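Local structure of ubiquitin-like-conjugating enzyme ATG10 (Saccharomyces cerevisiae, 4EBR) at residues 23-28 with 159-164; 27-32 with 44-49. The protein acts as an E2-like enzyme of autophagy that catalyses the conjugation of ATG12 to ATG5. One frame throughout, in Å; residues are numbered along the deposited sequence.

Contact 1 (23-28 with 159-164); sequences HNWALC and FIFSWL
The indole nitrogen NE1 of Trp-25 is hydrogen-bonded to Gly-165 O, just past the end of helix 152-164; the bond holds the indole's N-H side while its six-membered ring lies against Ile-160, Phe-161 and Leu-164. The rest of the contact is apolar. The CA-CB bond of Trp-25 points at the helix, and CG is anti to the backbone N (chi1 -176°). Phe-161 meets the indole edge-to-face: CE1 stands over the middle of the Trp-25 six-membered ring, toward one end of the indole, with centroids 5.1 Å apart and planes at 80°. The opposite face is covered by Leu-27 CB, 3.7 Å above the plane, because the type I turn from Trp-25 to Cys-28 folds Leu-27 back under the indole; Cys-28 N closes the turn on Trp-25 O at 3.2 Å. At the ring edge, in plane, Leu-164 CB lies 3.6 Å from Trp-25 CZ2. Ile-160 CG2, beside a wider pi-type turn at 159-161, comes in obliquely, 3.8 Å from Trp-25 CH2. Leu-27 CD1 also touches Leu-164 directly, 4.0 Å from its CD2. Tyr-166 stacks on Trp-25 and meets Phe-161 edge-to-face, adding a third aromatic ring. The contact packs the loop between helix 6-18 and strand 28-33 against the last turns of helix 152-164, where Leu-44 of strand 40-44 lies beside Trp-25, and Leu-67 and Leu-69 of strand 63-72 pack on Ile-160.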
ATOM      1  N   HIS A  23     -10.032  -4.300 -25.276  1.00 79.46           N
ATOM      2  CA  HIS A  23     -10.952  -3.678 -26.226  1.00 83.84           C
ATOM      3  C   HIS A  23     -12.080  -4.611 -26.665  1.00 87.58           C
ATOM      4  O   HIS A  23     -13.207  -4.176 -26.887  1.00 92.15           O
ATOM      5  CB  HIS A  23     -10.193  -3.178 -27.451  1.00 87.00           C
ATOM      6  CG  HIS A  23      -9.071  -2.249 -27.119  1.00 84.08           C
ATOM      7  ND1 HIS A  23      -7.952  -2.654 -26.425  1.00 80.73           N
ATOM      8  CD2 HIS A  23      -8.900  -0.931 -27.372  1.00 85.77           C
ATOM      9  CE1 HIS A  23      -7.135  -1.627 -26.276  1.00 80.64           C
ATOM     10  NE2 HIS A  23      -7.688  -0.568 -26.839  1.00 83.30           N
ATOM     11  N   ASN A  24     -11.777  -5.894 -26.789  1.00 86.35           N
ATOM     12  CA  ASN A  24     -12.778  -6.855 -27.219  1.00 89.84           C
ATOM     13  C   ASN A  24     -13.447  -7.531 -26.035  1.00 88.19           C
ATOM     14  O   ASN A  24     -14.291  -8.409 -26.196  1.00 94.23           O
ATOM     15  CB  ASN A  24     -12.147  -7.903 -28.138  1.00 91.06           C
ATOM     16  CG  ASN A  24     -11.434  -7.281 -29.314  1.00 94.88           C
ATOM     17  OD1 ASN A  24     -11.952  -6.363 -29.960  1.00 97.98           O
ATOM     18  ND2 ASN A  24     -10.227  -7.765 -29.591  1.00 95.17           N
ATOM     19  N   TRP A  25     -13.045  -7.141 -24.838  1.00 81.66           N
ATOM     20  CA  TRP A  25     -13.663  -7.668 -23.639  1.00 79.66           C
ATOM     21  C   TRP A  25     -15.048  -7.048 -23.534  1.00 83.88           C
ATOM     22  O   TRP A  25     -15.193  -5.830 -23.644  1.00 85.42           O
ATOM     23  CB  TRP A  25     -12.809  -7.292 -22.446  1.00 76.03           C
ATOM     24  CG  TRP A  25     -13.284  -7.839 -21.165  1.00 74.21           C
ATOM     25  CD1 TRP A  25     -14.183  -8.848 -20.986  1.00 77.05           C
ATOM     26  CD2 TRP A  25     -12.892  -7.404 -19.858  1.00 66.65           C
ATOM     27  NE1 TRP A  25     -14.369  -9.070 -19.639  1.00 75.10           N
ATOM     28  CE2 TRP A  25     -13.590  -8.195 -18.928  1.00 67.61           C
ATOM     29  CE3 TRP A  25     -12.013  -6.428 -19.387  1.00 60.03           C
ATOM     30  CZ2 TRP A  25     -13.443  -8.036 -17.552  1.00 61.35           C
ATOM     31  CZ3 TRP A  25     -11.864  -6.273 -18.025  1.00 56.14           C
ATOM     32  CH2 TRP A  25     -12.574  -7.074 -17.121  1.00 56.45           C
ATOM     33  N   ALA A  26     -16.067  -7.883 -23.348  1.00 86.55           N
ATOM     34  CA  ALA A  26     -17.461  -7.423 -23.409  1.00 88.17           C
ATOM     35  C   ALA A  26     -17.771  -6.363 -22.363  1.00 85.54           C
ATOM     36  O   ALA A  26     -18.421  -5.356 -22.662  1.00 87.14           O
ATOM     37  CB  ALA A  26     -18.419  -8.597 -23.262  1.00 89.62           C
ATOM     38  N   LEU A  27     -17.285  -6.603 -21.144  1.00 80.97           N
ATOM     39  CA  LEU A  27     -17.533  -5.739 -19.991  1.00 76.34           C
ATOM     40  C   LEU A  27     -16.918  -4.353 -20.115  1.00 74.10           C
ATOM     41  O   LEU A  27     -17.218  -3.469 -19.314  1.00 74.61           O
ATOM     42  CB  LEU A  27     -16.959  -6.381 -18.729  1.00 72.63           C
ATOM     43  CG  LEU A  27     -17.765  -7.330 -17.849  1.00 74.19           C
ATOM     44  CD1 LEU A  27     -16.987  -7.556 -16.568  1.00 71.26           C
ATOM     45  CD2 LEU A  27     -19.155  -6.787 -17.532  1.00 75.90           C
ATOM     46  N   CYS A  28     -16.036  -4.161 -21.089  1.00 73.62           N
ATOM     47  CA  CYS A  28     -15.204  -2.965 -21.099  1.00 73.00           C
ATOM     48  C   CYS A  28     -15.738  -1.831 -21.959  1.00 78.24           C
ATOM     49  O   CYS A  28     -15.731  -1.924 -23.183  1.00 84.69           O
ATOM     50  CB  CYS A  28     -13.785  -3.313 -21.540  1.00 71.21           C
ATOM     51  SG  CYS A  28     -12.628  -1.955 -21.316  1.00 82.19           S
ATOM     52  N   PHE A 159      -5.683 -11.243 -11.162  1.00 44.42           N
ATOM     53  CA  PHE A 159      -6.149 -10.010 -10.552  1.00 46.34           C
ATOM     54  C   PHE A 159      -7.389  -9.365 -11.140  1.00 47.90           C
ATOM     55  O   PHE A 159      -8.065  -8.585 -10.470  1.00 51.40           O
ATOM     56  CB  PHE A 159      -5.013  -8.996 -10.508  1.00 49.77           C
ATOM     57  CG  PHE A 159      -4.069  -9.233  -9.380  1.00 56.08           C
ATOM     58  CD1 PHE A 159      -4.019  -8.361  -8.317  1.00 58.04           C
ATOM     59  CD2 PHE A 159      -3.266 -10.360  -9.362  1.00 59.71           C
ATOM     60  CE1 PHE A 159      -3.163  -8.587  -7.274  1.00 62.00           C
ATOM     61  CE2 PHE A 159      -2.412 -10.595  -8.318  1.00 62.95           C
ATOM     62  CZ  PHE A 159      -2.359  -9.706  -7.271  1.00 64.49           C
ATOM     63  N   ILE A 160      -7.708  -9.679 -12.384  1.00 45.89           N
ATOM     64  CA  ILE A 160      -8.841  -9.014 -13.009  1.00 44.74           C
ATOM     65  C   ILE A 160      -9.937  -9.982 -13.450  1.00 50.58           C
ATOM     66  O   ILE A 160     -11.077  -9.911 -12.964  1.00 53.72           O
ATOM     67  CB  ILE A 160      -8.390  -8.121 -14.173  1.00 38.79           C
ATOM     68  CG1 ILE A 160      -7.481  -7.017 -13.639  1.00 36.08           C
ATOM     69  CG2 ILE A 160      -9.585  -7.499 -14.856  1.00 36.57           C
ATOM     70  CD1 ILE A 160      -6.904  -6.134 -14.732  1.00 37.37           C
ATOM     71  N   PHE A 161      -9.597 -10.882 -14.371  1.00 47.86           N
ATOM     72  CA  PHE A 161     -10.596 -11.761 -14.954  1.00 47.37           C
ATOM     73  C   PHE A 161     -11.211 -12.727 -13.948  1.00 51.00           C
ATOM     74  O   PHE A 161     -12.289 -13.241 -14.158  1.00 57.55           O
ATOM     75  CB  PHE A 161     -10.013 -12.523 -16.132  1.00 48.05           C
ATOM     76  CG  PHE A 161      -9.561 -11.642 -17.264  1.00 49.19           C
ATOM     77  CD1 PHE A 161     -10.186 -10.441 -17.521  1.00 47.41           C
ATOM     78  CD2 PHE A 161      -8.507 -12.029 -18.088  1.00 52.23           C
ATOM     79  CE1 PHE A 161      -9.773  -9.647 -18.579  1.00 48.43           C
ATOM     80  CE2 PHE A 161      -8.095 -11.238 -19.144  1.00 51.38           C
ATOM     81  CZ  PHE A 161      -8.722 -10.049 -19.389  1.00 49.13           C
ATOM     82  N   SER A 162     -10.528 -12.971 -12.848  1.00 54.48           N
ATOM     83  CA  SER A 162     -11.020 -13.916 -11.859  1.00 58.51           C
ATOM     84  C   SER A 162     -12.317 -13.438 -11.220  1.00 61.95           C
ATOM     85  O   SER A 162     -13.236 -14.232 -11.044  1.00 71.66           O
ATOM     86  CB  SER A 162      -9.971 -14.130 -10.781  1.00 59.10           C
ATOM     87  OG  SER A 162      -9.564 -12.876 -10.243  1.00 56.25           O
ATOM     88  N   TRP A 163     -12.391 -12.171 -10.827  1.00 60.76           N
ATOM     89  CA  TRP A 163     -13.641 -11.657 -10.248  1.00 67.29           C
ATOM     90  C   TRP A 163     -14.621 -10.966 -11.208  1.00 68.46           C
ATOM     91  O   TRP A 163     -15.787 -10.776 -10.878  1.00 71.47           O
ATOM     92  CB  TRP A 163     -13.363 -10.774  -9.033  1.00 70.08           C
ATOM     93  CG  TRP A 163     -12.509  -9.593  -9.332  1.00 73.50           C
ATOM     94  CD1 TRP A 163     -11.165  -9.591  -9.578  1.00 73.67           C
ATOM     95  CD2 TRP A 163     -12.928  -8.226  -9.389  1.00 76.80           C
ATOM     96  NE1 TRP A 163     -10.722  -8.307  -9.791  1.00 72.08           N
ATOM     97  CE2 TRP A 163     -11.785  -7.449  -9.675  1.00 75.07           C
ATOM     98  CE3 TRP A 163     -14.158  -7.581  -9.218  1.00 79.21           C
ATOM     99  CZ2 TRP A 163     -11.840  -6.061  -9.809  1.00 76.01           C
ATOM    100  CZ3 TRP A 163     -14.209  -6.201  -9.347  1.00 78.79           C
ATOM    101  CH2 TRP A 163     -13.059  -5.458  -9.642  1.00 77.66           C
ATOM    102  N   LEU A 164     -14.117 -10.621 -12.396  1.00 69.58           N
ATOM    103  CA  LEU A 164     -14.921 -10.030 -13.469  1.00 77.79           C
ATOM    104  C   LEU A 164     -15.465 -11.026 -14.509  1.00 89.18           C
ATOM    105  O   LEU A 164     -16.644 -10.965 -14.857  1.00 93.82           O
ATOM    106  CB  LEU A 164     -14.131  -8.923 -14.174  1.00 73.32           C
ATOM    107  CG  LEU A 164     -14.247  -7.520 -13.575  1.00 65.88           C
ATOM    108  CD1 LEU A 164     -14.052  -6.459 -14.648  1.00 58.62           C
ATOM    109  CD2 LEU A 164     -15.587  -7.342 -12.878  1.00 69.62           C
TER

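Contact 2 (27-32 with 44-49); sequences LCQDVH and LIPTRQ
Leu-27 O takes a nearly straight hydrogen bond from Ile-45 N (N-H...O angle 175°), modelled so short that its exact length is doubtful at this resolution. The same oxygen also meets the CA-H of Leu-44, with CA 3.2 Å away. Past the carbonyl, the Leu-27 side chain crosses that of Ile-45 at about a right angle. In Ile-45, chi1 of 61° puts CG1 between the backbone N and the carbonyl carbon, on the Leu-27 side, where it lies 3.5 Å from Leu-27 CD2; Thr-47 CG2 touches the same Leu-27 methyl at 3.8 Å. The other branch of Ile-45, CG2, packs 3.7 Å from Gln-29 CG. The Gln-29 side chain crosses Pro-46 at about a right angle, its NE2 3.4 Å from Pro-46 CD. Cys-28 and Leu-44 form an antiparallel non-hydrogen-bonded pair, CA atoms 4.4 Å apart and side chains diverging, although Leu-44 CD2 curls back to 3.9 Å from Cys-28 CA. The next step is a classic beta bulge, in which Gln-29 and Asp-30 together face Arg-43 of strand 40-44, and the chain turns a corner at Gln-29. Asp-30 has a backbone hydrogen bond with Arg-43 and a salt bridge from OD1 to Arg-43 NH1. On the other flank, strand 63-72 holds Leu-44 through a backbone bond to Ile-65, and Thr-47 is similarly bonded to Asn-63.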
ATOM      1  N   LEU A  27     -17.285  -6.603 -21.144  1.00 80.97           N
ATOM      2  CA  LEU A  27     -17.533  -5.739 -19.991  1.00 76.34           C
ATOM      3  C   LEU A  27     -16.918  -4.353 -20.115  1.00 74.10           C
ATOM      4  O   LEU A  27     -17.218  -3.469 -19.314  1.00 74.61           O
ATOM      5  CB  LEU A  27     -16.959  -6.381 -18.729  1.00 72.63           C
ATOM      6  CG  LEU A  27     -17.765  -7.330 -17.849  1.00 74.19           C
ATOM      7  CD1 LEU A  27     -16.987  -7.556 -16.568  1.00 71.26           C
ATOM      8  CD2 LEU A  27     -19.155  -6.787 -17.532  1.00 75.90           C
ATOM      9  N   CYS A  28     -16.036  -4.161 -21.089  1.00 73.62           N
ATOM     10  CA  CYS A  28     -15.204  -2.965 -21.099  1.00 73.00           C
ATOM     11  C   CYS A  28     -15.738  -1.831 -21.959  1.00 78.24           C
ATOM     12  O   CYS A  28     -15.731  -1.924 -23.183  1.00 84.69           O
ATOM     13  CB  CYS A  28     -13.785  -3.313 -21.540  1.00 71.21           C
ATOM     14  SG  CYS A  28     -12.628  -1.955 -21.316  1.00 82.19           S
ATOM     15  N   GLN A  29     -16.175  -0.756 -21.308  1.00 77.76           N
ATOM     16  CA  GLN A  29     -16.601   0.450 -22.004  1.00 82.75           C
ATOM     17  C   GLN A  29     -15.435   1.122 -22.713  1.00 84.10           C
ATOM     18  O   GLN A  29     -15.500   1.349 -23.918  1.00 91.61           O
ATOM     19  CB  GLN A  29     -17.251   1.441 -21.039  1.00 86.00           C
ATOM     20  CG  GLN A  29     -18.767   1.377 -20.994  1.00 93.44           C
ATOM     21  CD  GLN A  29     -19.359   2.523 -20.180  1.00 97.83           C
ATOM     22  OE1 GLN A  29     -18.625   3.351 -19.628  1.00 95.94           O
ATOM     23  NE2 GLN A  29     -20.690   2.578 -20.104  1.00101.83           N
ATOM     24  N   ASP A  30     -14.371   1.448 -21.977  1.00 78.62           N
ATOM     25  CA  ASP A  30     -13.215   2.109 -22.590  1.00 78.79           C
ATOM     26  C   ASP A  30     -11.856   1.844 -21.927  1.00 71.10           C
ATOM     27  O   ASP A  30     -11.772   1.519 -20.744  1.00 69.53           O
ATOM     28  CB  ASP A  30     -13.460   3.616 -22.769  1.00 85.54           C
ATOM     29  CG  ASP A  30     -13.659   4.340 -21.457  1.00 89.68           C
ATOM     30  OD1 ASP A  30     -12.698   4.386 -20.652  1.00 91.43           O
ATOM     31  OD2 ASP A  30     -14.766   4.885 -21.235  1.00 92.38           O
ATOM     32  N   VAL A  31     -10.801   1.998 -22.722  1.00 68.13           N
ATOM     33  CA  VAL A  31      -9.432   1.667 -22.343  1.00 64.64           C
ATOM     34  C   VAL A  31      -8.558   2.884 -22.610  1.00 69.81           C
ATOM     35  O   VAL A  31      -8.606   3.449 -23.699  1.00 79.78           O
ATOM     36  CB  VAL A  31      -8.887   0.528 -23.238  1.00 65.03           C
ATOM     37  CG1 VAL A  31      -7.524   0.086 -22.767  1.00 61.19           C
ATOM     38  CG2 VAL A  31      -9.851  -0.655 -23.275  1.00 64.55           C
ATOM     39  N   HIS A  32      -7.751   3.297 -21.644  1.00 64.08           N
ATOM     40  CA  HIS A  32      -6.884   4.448 -21.872  1.00 64.93           C
ATOM     41  C   HIS A  32      -5.513   4.189 -21.334  1.00 61.00           C
ATOM     42  O   HIS A  32      -5.368   3.868 -20.157  1.00 59.78           O
ATOM     43  CB  HIS A  32      -7.408   5.672 -21.148  1.00 69.58           C
ATOM     44  CG  HIS A  32      -8.675   6.212 -21.710  1.00 77.70           C
ATOM     45  ND1 HIS A  32      -8.702   7.283 -22.575  1.00 86.87           N
ATOM     46  CD2 HIS A  32      -9.961   5.841 -21.522  1.00 80.76           C
ATOM     47  CE1 HIS A  32      -9.955   7.550 -22.899  1.00 92.34           C
ATOM     48  NE2 HIS A  32     -10.740   6.690 -22.275  1.00 88.26           N
ATOM     49  N   LEU A  44     -15.564  -0.009 -16.958  1.00 62.63           N
ATOM     50  CA  LEU A  44     -16.378  -1.174 -17.253  1.00 68.34           C
ATOM     51  C   LEU A  44     -17.833  -0.824 -17.479  1.00 76.09           C
ATOM     52  O   LEU A  44     -18.348   0.146 -16.936  1.00 78.07           O
ATOM     53  CB  LEU A  44     -16.265  -2.208 -16.146  1.00 66.04           C
ATOM     54  CG  LEU A  44     -14.873  -2.806 -15.986  1.00 66.41           C
ATOM     55  CD1 LEU A  44     -14.924  -3.933 -14.977  1.00 67.67           C
ATOM     56  CD2 LEU A  44     -14.317  -3.291 -17.316  1.00 66.10           C
ATOM     57  N   ILE A  45     -18.494  -1.656 -18.280  1.00 81.98           N
ATOM     58  CA  ILE A  45     -19.902  -1.483 -18.612  1.00 86.00           C
ATOM     59  C   ILE A  45     -20.789  -1.636 -17.382  1.00 87.60           C
ATOM     60  O   ILE A  45     -20.509  -2.441 -16.494  1.00 85.86           O
ATOM     61  CB  ILE A  45     -20.355  -2.491 -19.685  1.00 88.51           C
ATOM     62  CG1 ILE A  45     -20.183  -3.925 -19.178  1.00 92.78           C
ATOM     63  CG2 ILE A  45     -19.578  -2.281 -20.976  1.00 89.25           C
ATOM     64  CD1 ILE A  45     -20.802  -4.971 -20.080  1.00 99.01           C
ATOM     65  N   PRO A  46     -21.855  -0.846 -17.341  1.00 92.62           N
ATOM     66  CA  PRO A  46     -22.760  -0.804 -16.185  1.00 94.40           C
ATOM     67  C   PRO A  46     -23.094  -2.206 -15.668  1.00 98.83           C
ATOM     68  O   PRO A  46     -23.406  -3.098 -16.452  1.00103.10           O
ATOM     69  CB  PRO A  46     -24.006  -0.103 -16.745  1.00 93.85           C
ATOM     70  CG  PRO A  46     -23.459   0.827 -17.759  1.00 93.94           C
ATOM     71  CD  PRO A  46     -22.311   0.061 -18.413  1.00 95.96           C
ATOM     72  N   THR A  47     -22.949  -2.419 -14.370  1.00 99.17           N
ATOM     73  CA  THR A  47     -23.267  -3.722 -13.822  1.00102.22           C
ATOM     74  C   THR A  47     -23.737  -3.626 -12.389  1.00104.62           C
ATOM     75  O   THR A  47     -23.359  -2.712 -11.655  1.00106.71           O
ATOM     76  CB  THR A  47     -22.054  -4.670 -13.888  1.00 70.10           C
ATOM     77  OG1 THR A  47     -20.932  -4.061 -13.238  1.00 68.54           O
ATOM     78  CG2 THR A  47     -21.694  -4.975 -15.334  1.00 71.01           C
ATOM     79  N   ARG A  48     -24.547  -4.593 -11.987  1.00106.54           N
ATOM     80  CA  ARG A  48     -24.828  -4.799 -10.560  1.00108.70           C
ATOM     81  C   ARG A  48     -24.725  -6.293 -10.246  1.00113.06           C
ATOM     82  O   ARG A  48     -25.518  -7.083 -10.759  1.00116.94           O
ATOM     83  CB  ARG A  48     -26.175  -4.181 -10.151  1.00111.37           C
ATOM     84  CG  ARG A  48     -26.896  -4.842  -8.963  1.00114.77           C
ATOM     85  CD  ARG A  48     -26.142  -4.812  -7.625  1.00111.76           C
ATOM     86  NE  ARG A  48     -26.971  -5.393  -6.561  1.00112.83           N
ATOM     87  CZ  ARG A  48     -26.506  -5.981  -5.462  1.00111.17           C
ATOM     88  NH1 ARG A  48     -27.357  -6.469  -4.563  1.00111.79           N
ATOM     89  NH2 ARG A  48     -25.196  -6.091  -5.262  1.00109.44           N
ATOM     90  N   GLN A  49     -23.743  -6.663  -9.412  1.00113.81           N
ATOM     91  CA  GLN A  49     -23.330  -8.066  -9.227  1.00118.74           C
ATOM     92  C   GLN A  49     -22.720  -8.654 -10.510  1.00121.09           C
ATOM     93  O   GLN A  49     -22.393  -9.846 -10.557  1.00123.83           O
ATOM     94  CB  GLN A  49     -24.458  -8.961  -8.706  1.00124.05           C
ATOM     95  CG  GLN A  49     -24.973  -8.608  -7.327  1.00124.08           C
ATOM     96  CD  GLN A  49     -26.314  -9.259  -7.058  1.00128.00           C
ATOM     97  OE1 GLN A  49     -26.818 -10.013  -7.888  1.00130.28           O
ATOM     98  NE2 GLN A  49     -26.901  -8.965  -5.904  1.00128.93           N
TER

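Overall arrangement
Both contacts start from the same turn around Leu-27 and Cys-28, with centres 8 Å apart. Contact 1 is buried and almost wholly apolar and aromatic between its segments, joining a loop to helix 152-164. Contact 2 is partly buried: one backbone bond, Leu-27 to Ile-45, beside the bridge pair of Cys-28 and Leu-44, joins the entry of strand 28-33 to the exit of strand 40-44, and Gln-29 lies at its exposed margin. Leu-27 serves both, its CD1 branch facing the helix and its CD2 branch the 44-49 segment. Leu-44 lies beside Trp-25 and Leu-164. The catalytic Cys-135 is nearer contact 1, about 11 Å from Ile-160, side chain to side chain; contact 2 lies away.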